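Local coordinates for alpha-hemoglobin-stabilizing protein (Homo sapiens, PDB 1Z8U) that acts as an erythroid chaperone that binds free alpha-hemoglobin and keeps it from precipitating and aggregating harmfully during red-cell development, at residues V41-R53 and L67-F81. The protein carries 1 engineered substitution. Sequence-based numbering, arbitrary orientation.
Sequences VEDWMNFYINYYR and LQELRQELNTLANPF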
loop_
_atom_site.group_PDB
_atom_site.type_symbol
_atom_site.label_atom_id
_atom_site.label_comp_id
_atom_site.label_asym_id
_atom_site.label_seq_id
_atom_site.Cartn_x
_atom_site.Cartn_y
_atom_site.Cartn_z
ATOM N N VAL A 41 -5.576 4.574 -5.341
ATOM C CA VAL A 41 -6.505 3.541 -5.810
ATOM C C VAL A 41 -6.090 2.938 -7.147
ATOM O O VAL A 41 -6.136 1.721 -7.313
ATOM C CB VAL A 41 -7.965 4.078 -5.906
ATOM C CG1 VAL A 41 -8.916 2.974 -6.414
ATOM C CG2 VAL A 41 -8.429 4.557 -4.537
ATOM N N GLU A 42 -5.673 3.762 -8.102
ATOM C CA GLU A 42 -5.261 3.199 -9.377
ATOM C C GLU A 42 -4.054 2.295 -9.185
ATOM O O GLU A 42 -3.919 1.297 -9.895
ATOM C CB GLU A 42 -4.949 4.285 -10.402
ATOM C CG GLU A 42 -5.728 4.111 -11.717
ATOM C CD GLU A 42 -5.287 2.914 -12.552
ATOM O OE1 GLU A 42 -5.949 2.623 -13.579
ATOM O OE2 GLU A 42 -4.282 2.269 -12.188
ATOM N N ASP A 43 -3.179 2.630 -8.231
ATOM C CA ASP A 43 -2.017 1.781 -7.960
ATOM C C ASP A 43 -2.520 0.452 -7.408
ATOM O O ASP A 43 -2.025 -0.620 -7.771
ATOM C CB ASP A 43 -1.071 2.439 -6.956
ATOM C CG ASP A 43 -0.180 3.492 -7.594
ATOM O OD1 ASP A 43 0.547 4.180 -6.854
ATOM O OD2 ASP A 43 -0.193 3.631 -8.832
ATOM N N TRP A 44 -3.524 0.523 -6.541
ATOM C CA TRP A 44 -4.107 -0.684 -5.975
ATOM C C TRP A 44 -4.732 -1.540 -7.069
ATOM O O TRP A 44 -4.667 -2.765 -7.008
ATOM C CB TRP A 44 -5.170 -0.339 -4.940
ATOM C CG TRP A 44 -4.617 0.276 -3.697
ATOM C CD1 TRP A 44 -3.331 0.196 -3.240
ATOM C CD2 TRP A 44 -5.351 1.003 -2.707
ATOM N NE1 TRP A 44 -3.222 0.827 -2.026
ATOM C CE2 TRP A 44 -4.447 1.332 -1.675
ATOM C CE3 TRP A 44 -6.690 1.406 -2.590
ATOM C CZ2 TRP A 44 -4.839 2.049 -0.537
ATOM C CZ3 TRP A 44 -7.078 2.116 -1.461
ATOM C CH2 TRP A 44 -6.156 2.431 -0.449
ATOM N N MET A 45 -5.338 -0.907 -8.071
ATOM C CA MET A 45 -5.937 -1.684 -9.157
ATOM C C MET A 45 -4.855 -2.225 -10.086
ATOM O O MET A 45 -4.886 -3.394 -10.460
ATOM C CB MET A 45 -6.974 -0.848 -9.924
ATOM C CG MET A 45 -8.221 -0.595 -9.090
ATOM S SD MET A 45 -9.582 0.168 -9.974
ATOM C CE MET A 45 -9.344 1.887 -9.556
ATOM N N ASN A 46 -3.887 -1.388 -10.446
ATOM C CA ASN A 46 -2.795 -1.858 -11.292
ATOM C C ASN A 46 -2.254 -3.101 -10.597
ATOM O O ASN A 46 -2.072 -4.152 -11.206
ATOM C CB ASN A 46 -1.692 -0.795 -11.393
ATOM C CG ASN A 46 -2.065 0.352 -12.317
ATOM O OD1 ASN A 46 -1.340 1.345 -12.424
ATOM N ND2 ASN A 46 -3.197 0.218 -12.997
ATOM N N PHE A 47 -2.028 -2.954 -9.296
ATOM C CA PHE A 47 -1.520 -4.015 -8.440
ATOM C C PHE A 47 -2.273 -5.335 -8.629
ATOM O O PHE A 47 -1.658 -6.353 -8.922
ATOM C CB PHE A 47 -1.587 -3.547 -6.972
ATOM C CG PHE A 47 -1.456 -4.655 -5.970
ATOM C CD1 PHE A 47 -2.335 -4.732 -4.893
ATOM C CD2 PHE A 47 -0.482 -5.644 -6.121
ATOM C CE1 PHE A 47 -2.257 -5.777 -3.980
ATOM C CE2 PHE A 47 -0.392 -6.696 -5.216
ATOM C CZ PHE A 47 -1.281 -6.766 -4.140
ATOM N N TYR A 48 -3.593 -5.321 -8.447
ATOM C CA TYR A 48 -4.406 -6.532 -8.611
ATOM C C TYR A 48 -4.306 -7.100 -10.021
ATOM O O TYR A 48 -4.196 -8.310 -10.213
ATOM C CB TYR A 48 -5.877 -6.253 -8.302
ATOM C CG TYR A 48 -6.220 -6.332 -6.840
ATOM C CD1 TYR A 48 -5.563 -5.524 -5.910
ATOM C CD2 TYR A 48 -7.213 -7.202 -6.379
ATOM C CE1 TYR A 48 -5.886 -5.576 -4.556
ATOM C CE2 TYR A 48 -7.548 -7.262 -5.017
ATOM C CZ TYR A 48 -6.878 -6.438 -4.113
ATOM O OH TYR A 48 -7.214 -6.443 -2.782
ATOM N N ILE A 49 -4.351 -6.226 -11.012
ATOM C CA ILE A 49 -4.261 -6.682 -12.383
ATOM C C ILE A 49 -2.931 -7.384 -12.610
ATOM O O ILE A 49 -2.899 -8.529 -13.051
ATOM C CB ILE A 49 -4.399 -5.509 -13.357
ATOM C CG1 ILE A 49 -5.831 -4.987 -13.321
ATOM C CG2 ILE A 49 -4.038 -5.941 -14.759
ATOM C CD1 ILE A 49 -6.014 -3.717 -14.104
ATOM N N ASN A 50 -1.834 -6.705 -12.291
ATOM C CA ASN A 50 -0.510 -7.284 -12.481
ATOM C C ASN A 50 -0.343 -8.553 -11.664
ATOM O O ASN A 50 0.514 -9.381 -11.963
ATOM C CB ASN A 50 0.572 -6.274 -12.103
ATOM C CG ASN A 50 0.450 -4.960 -12.875
ATOM O OD1 ASN A 50 1.329 -4.095 -12.795
ATOM N ND2 ASN A 50 -0.645 -4.801 -13.619
ATOM N N TYR A 51 -1.167 -8.711 -10.631
ATOM C CA TYR A 51 -1.094 -9.901 -9.791
ATOM C C TYR A 51 -1.769 -11.071 -10.483
ATOM O O TYR A 51 -1.131 -12.080 -10.777
ATOM C CB TYR A 51 -1.777 -9.672 -8.434
ATOM C CG TYR A 51 -1.924 -10.944 -7.610
ATOM C CD1 TYR A 51 -3.185 -11.466 -7.316
ATOM C CD2 TYR A 51 -0.798 -11.632 -7.137
ATOM C CE1 TYR A 51 -3.324 -12.648 -6.561
ATOM C CE2 TYR A 51 -0.923 -12.805 -6.388
ATOM C CZ TYR A 51 -2.186 -13.308 -6.099
ATOM O OH TYR A 51 -2.316 -14.448 -5.329
ATOM N N TYR A 52 -3.069 -10.926 -10.725
ATOM C CA TYR A 52 -3.853 -11.961 -11.373
ATOM C C TYR A 52 -3.439 -12.188 -12.806
ATOM O O TYR A 52 -3.953 -13.082 -13.455
ATOM C CB TYR A 52 -5.336 -11.610 -11.326
ATOM C CG TYR A 52 -5.943 -11.809 -9.967
ATOM C CD1 TYR A 52 -5.964 -13.072 -9.376
ATOM C CD2 TYR A 52 -6.485 -10.739 -9.263
ATOM C CE1 TYR A 52 -6.509 -13.266 -8.119
ATOM C CE2 TYR A 52 -7.035 -10.918 -8.001
ATOM C CZ TYR A 52 -7.047 -12.183 -7.438
ATOM O OH TYR A 52 -7.626 -12.373 -6.208
ATOM N N ARG A 53 -2.512 -11.376 -13.304
ATOM C CA ARG A 53 -2.034 -11.535 -14.670
ATOM C C ARG A 53 -1.242 -12.837 -14.749
ATOM O O ARG A 53 -1.015 -13.386 -15.835
ATOM C CB ARG A 53 -1.148 -10.361 -15.064
ATOM C CG ARG A 53 -0.698 -10.403 -16.498
ATOM C CD ARG A 53 -0.939 -9.063 -17.152
ATOM N NE ARG A 53 -0.236 -7.991 -16.457
ATOM C CZ ARG A 53 -0.406 -6.700 -16.720
ATOM N NH1 ARG A 53 -1.262 -6.326 -17.665
ATOM N NH2 ARG A 53 0.280 -5.786 -16.045
ATOM N N LEU A 67 -8.630 -10.457 -17.650
ATOM C CA LEU A 67 -8.090 -9.252 -17.033
ATOM C C LEU A 67 -9.002 -8.058 -17.272
ATOM O O LEU A 67 -9.362 -7.337 -16.344
ATOM C CB LEU A 67 -6.703 -8.948 -17.600
ATOM C CG LEU A 67 -5.636 -10.026 -17.397
ATOM C CD1 LEU A 67 -4.326 -9.553 -17.996
ATOM C CD2 LEU A 67 -5.470 -10.316 -15.912
ATOM N N GLN A 68 -9.367 -7.861 -18.531
ATOM C CA GLN A 68 -10.225 -6.754 -18.930
ATOM C C GLN A 68 -11.545 -6.719 -18.163
ATOM O O GLN A 68 -12.072 -5.641 -17.894
ATOM C CB GLN A 68 -10.491 -6.838 -20.431
ATOM C CG GLN A 68 -11.061 -5.583 -21.048
ATOM C CD GLN A 68 -10.767 -5.514 -22.534
ATOM O OE1 GLN A 68 -11.130 -6.417 -23.291
ATOM N NE2 GLN A 68 -10.095 -4.444 -22.961
ATOM N N GLU A 69 -12.079 -7.887 -17.812
ATOM C CA GLU A 69 -13.335 -7.932 -17.073
ATOM C C GLU A 69 -13.051 -7.544 -15.628
ATOM O O GLU A 69 -13.824 -6.819 -15.002
ATOM C CB GLU A 69 -13.957 -9.334 -17.115
ATOM C CG GLU A 69 -15.430 -9.357 -16.696
ATOM C CD GLU A 69 -15.905 -10.724 -16.224
ATOM O OE1 GLU A 69 -15.664 -11.722 -16.938
ATOM O OE2 GLU A 69 -16.527 -10.801 -15.139
ATOM N N LEU A 70 -11.932 -8.037 -15.103
ATOM C CA LEU A 70 -11.533 -7.731 -13.735
ATOM C C LEU A 70 -11.470 -6.216 -13.556
ATOM O O LEU A 70 -12.212 -5.648 -12.748
ATOM C CB LEU A 70 -10.164 -8.351 -13.426
ATOM C CG LEU A 70 -9.485 -7.939 -12.112
ATOM C CD1 LEU A 70 -10.321 -8.375 -10.910
ATOM C CD2 LEU A 70 -8.097 -8.553 -12.064
ATOM N N ARG A 71 -10.589 -5.568 -14.315
ATOM C CA ARG A 71 -10.448 -4.122 -14.233
ATOM C C ARG A 71 -11.803 -3.421 -14.338
ATOM O O ARG A 71 -12.043 -2.436 -13.636
ATOM C CB ARG A 71 -9.498 -3.611 -15.321
ATOM C CG ARG A 71 -9.496 -2.099 -15.456
ATOM C CD ARG A 71 -8.304 -1.600 -16.249
ATOM N NE ARG A 71 -7.162 -1.327 -15.382
ATOM C CZ ARG A 71 -5.946 -1.007 -15.816
ATOM N NH1 ARG A 71 -5.704 -0.921 -17.119
ATOM N NH2 ARG A 71 -4.971 -0.771 -14.944
ATOM N N GLN A 72 -12.685 -3.927 -15.203
ATOM C CA GLN A 72 -14.020 -3.345 -15.364
ATOM C C GLN A 72 -14.754 -3.398 -14.026
ATOM O O GLN A 72 -15.442 -2.450 -13.644
ATOM C CB GLN A 72 -14.855 -4.122 -16.391
ATOM C CG GLN A 72 -15.735 -3.301 -17.318
ATOM C CD GLN A 72 -17.051 -2.901 -16.648
ATOM O OE1 GLN A 72 -17.402 -1.719 -16.606
ATOM N NE2 GLN A 72 -17.775 -3.882 -16.115
ATOM N N GLU A 73 -14.601 -4.520 -13.328
ATOM C CA GLU A 73 -15.249 -4.731 -12.038
ATOM C C GLU A 73 -14.575 -3.987 -10.892
ATOM O O GLU A 73 -15.254 -3.438 -10.022
ATOM C CB GLU A 73 -15.308 -6.226 -11.721
ATOM C CG GLU A 73 -16.178 -7.028 -12.683
ATOM C CD GLU A 73 -17.642 -6.612 -12.649
ATOM O OE1 GLU A 73 -18.430 -7.159 -13.450
ATOM O OE2 GLU A 73 -18.010 -5.746 -11.825
ATOM N N LEU A 74 -13.245 -3.971 -10.887
ATOM C CA LEU A 74 -12.507 -3.278 -9.839
ATOM C C LEU A 74 -12.949 -1.819 -9.794
ATOM O O LEU A 74 -13.068 -1.224 -8.723
ATOM C CB LEU A 74 -11.005 -3.372 -10.104
ATOM C CG LEU A 74 -10.434 -4.782 -9.947
ATOM C CD1 LEU A 74 -9.027 -4.839 -10.499
ATOM C CD2 LEU A 74 -10.459 -5.180 -8.487
ATOM N N ASN A 75 -13.205 -1.258 -10.971
ATOM C CA ASN A 75 -13.648 0.124 -11.091
ATOM C C ASN A 75 -15.038 0.297 -10.499
ATOM O O ASN A 75 -15.324 1.298 -9.847
ATOM C CB ASN A 75 -13.675 0.537 -12.561
ATOM C CG ASN A 75 -12.320 0.427 -13.223
ATOM O OD1 ASN A 75 -12.180 0.666 -14.422
ATOM N ND2 ASN A 75 -11.310 0.062 -12.445
ATOM N N THR A 76 -15.900 -0.686 -10.727
ATOM C CA THR A 76 -17.268 -0.640 -10.224
ATOM C C THR A 76 -17.314 -0.564 -8.696
ATOM O O THR A 76 -18.261 -0.017 -8.124
ATOM C CB THR A 76 -18.075 -1.866 -10.705
ATOM O OG1 THR A 76 -17.966 -1.973 -12.131
ATOM C CG2 THR A 76 -19.546 -1.720 -10.332
ATOM N N LEU A 77 -16.299 -1.117 -8.037
ATOM C CA LEU A 77 -16.234 -1.072 -6.581
ATOM C C LEU A 77 -15.541 0.216 -6.160
ATOM O O LEU A 77 -15.957 0.880 -5.211
ATOM C CB LEU A 77 -15.451 -2.270 -6.036
ATOM C CG LEU A 77 -16.152 -3.629 -5.956
ATOM C CD1 LEU A 77 -16.641 -4.048 -7.331
ATOM C CD2 LEU A 77 -15.190 -4.661 -5.397
ATOM N N ALA A 78 -14.485 0.565 -6.888
ATOM C CA ALA A 78 -13.700 1.761 -6.613
ATOM C C ALA A 78 -14.489 3.056 -6.763
ATOM O O ALA A 78 -14.258 4.016 -6.029
ATOM C CB ALA A 78 -12.477 1.792 -7.523
ATOM N N ASN A 79 -15.413 3.078 -7.719
ATOM C CA ASN A 79 -16.223 4.265 -7.975
ATOM C C ASN A 79 -17.033 4.711 -6.764
ATOM O O ASN A 79 -17.042 5.895 -6.421
ATOM C CB ASN A 79 -17.149 4.023 -9.166
ATOM C CG ASN A 79 -16.392 3.873 -10.466
ATOM O OD1 ASN A 79 -15.580 4.729 -10.829
ATOM N ND2 ASN A 79 -16.653 2.784 -11.182
ATOM N N PRO A 80 -17.745 3.779 -6.110
ATOM C CA PRO A 80 -18.529 4.172 -4.934
ATOM C C PRO A 80 -17.577 4.679 -3.850
ATOM O O PRO A 80 -17.887 5.621 -3.121
ATOM C CB PRO A 80 -19.219 2.871 -4.533
ATOM C CG PRO A 80 -19.387 2.165 -5.843
ATOM C CD PRO A 80 -18.051 2.391 -6.500
ATOM N N PHE A 81 -16.414 4.034 -3.772
ATOM C CA PHE A 81 -15.366 4.368 -2.809
ATOM C C PHE A 81 -14.891 5.794 -3.029
ATOM O O PHE A 81 -14.866 6.602 -2.102
ATOM C CB PHE A 81 -14.184 3.409 -2.972
ATOM C CG PHE A 81 -13.041 3.675 -2.028
ATOM C CD1 PHE A 81 -13.061 3.179 -0.726
ATOM C CD2 PHE A 81 -11.933 4.410 -2.447
ATOM C CE1 PHE A 81 -11.992 3.408 0.142
ATOM C CE2 PHE A 81 -10.860 4.646 -1.588
ATOM C CZ PHE A 81 -10.887 4.143 -0.293
#
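Met45 lies against Leu74 and Ala78 near the middle of an antiparallel helix pair, two members of the three-helix bundle that forms this chaperone. The axes of the two segments approach to 10.2 Å, with 153° between their directions. Met45 SD rests 3.8 Å from Leu74 CB, the two side chains running past one another in opposite senses. A bend at the last torsion (chi3 -96°) carries Met45 CE onto Ala78 CB at 3.7 Å, and the same methyl of Ala78 also meets Val41 CG1. Val41's other methyl, CG2, reaches Phe81 CE2 at 3.8 Å, about a turn beyond Ala78, while Phe81 CZ comes to the edge of the Trp44 ring. Toward the other end, Leu74 CD1 touches Tyr48 CB, and Leu70 CD2 approaches the Tyr52 ring obliquely, 3.9 Å from Tyr52 CD2. Where segment 41-53 ends, Leu67 crosses Arg53 at about a right angle, with Leu67 CD1 3.5 Å from Arg53 CD. On the more open flank, Ile49 CD1 lies over one face of the Arg71 guanidinium. Glu42 answers that charge weakly: its OE1 is 3.8 Å from Arg71 NH2, well out of the guanidinium plane, a long salt bridge of charge alone, with no N-H pointing at the oxygen. No hydrogen bond joins the two segments. The partner protein chain reaches Trp44 and Phe47 with its own rings and hydrogen-bonds to Asp43 OD1. Helix 5-23 completes the bundle: its Leu15 packs on Leu74, Phe18 meets Tyr48 edge-to-face, and Glu17 OE2 is hydrogen-bonded to Tyr52 OH.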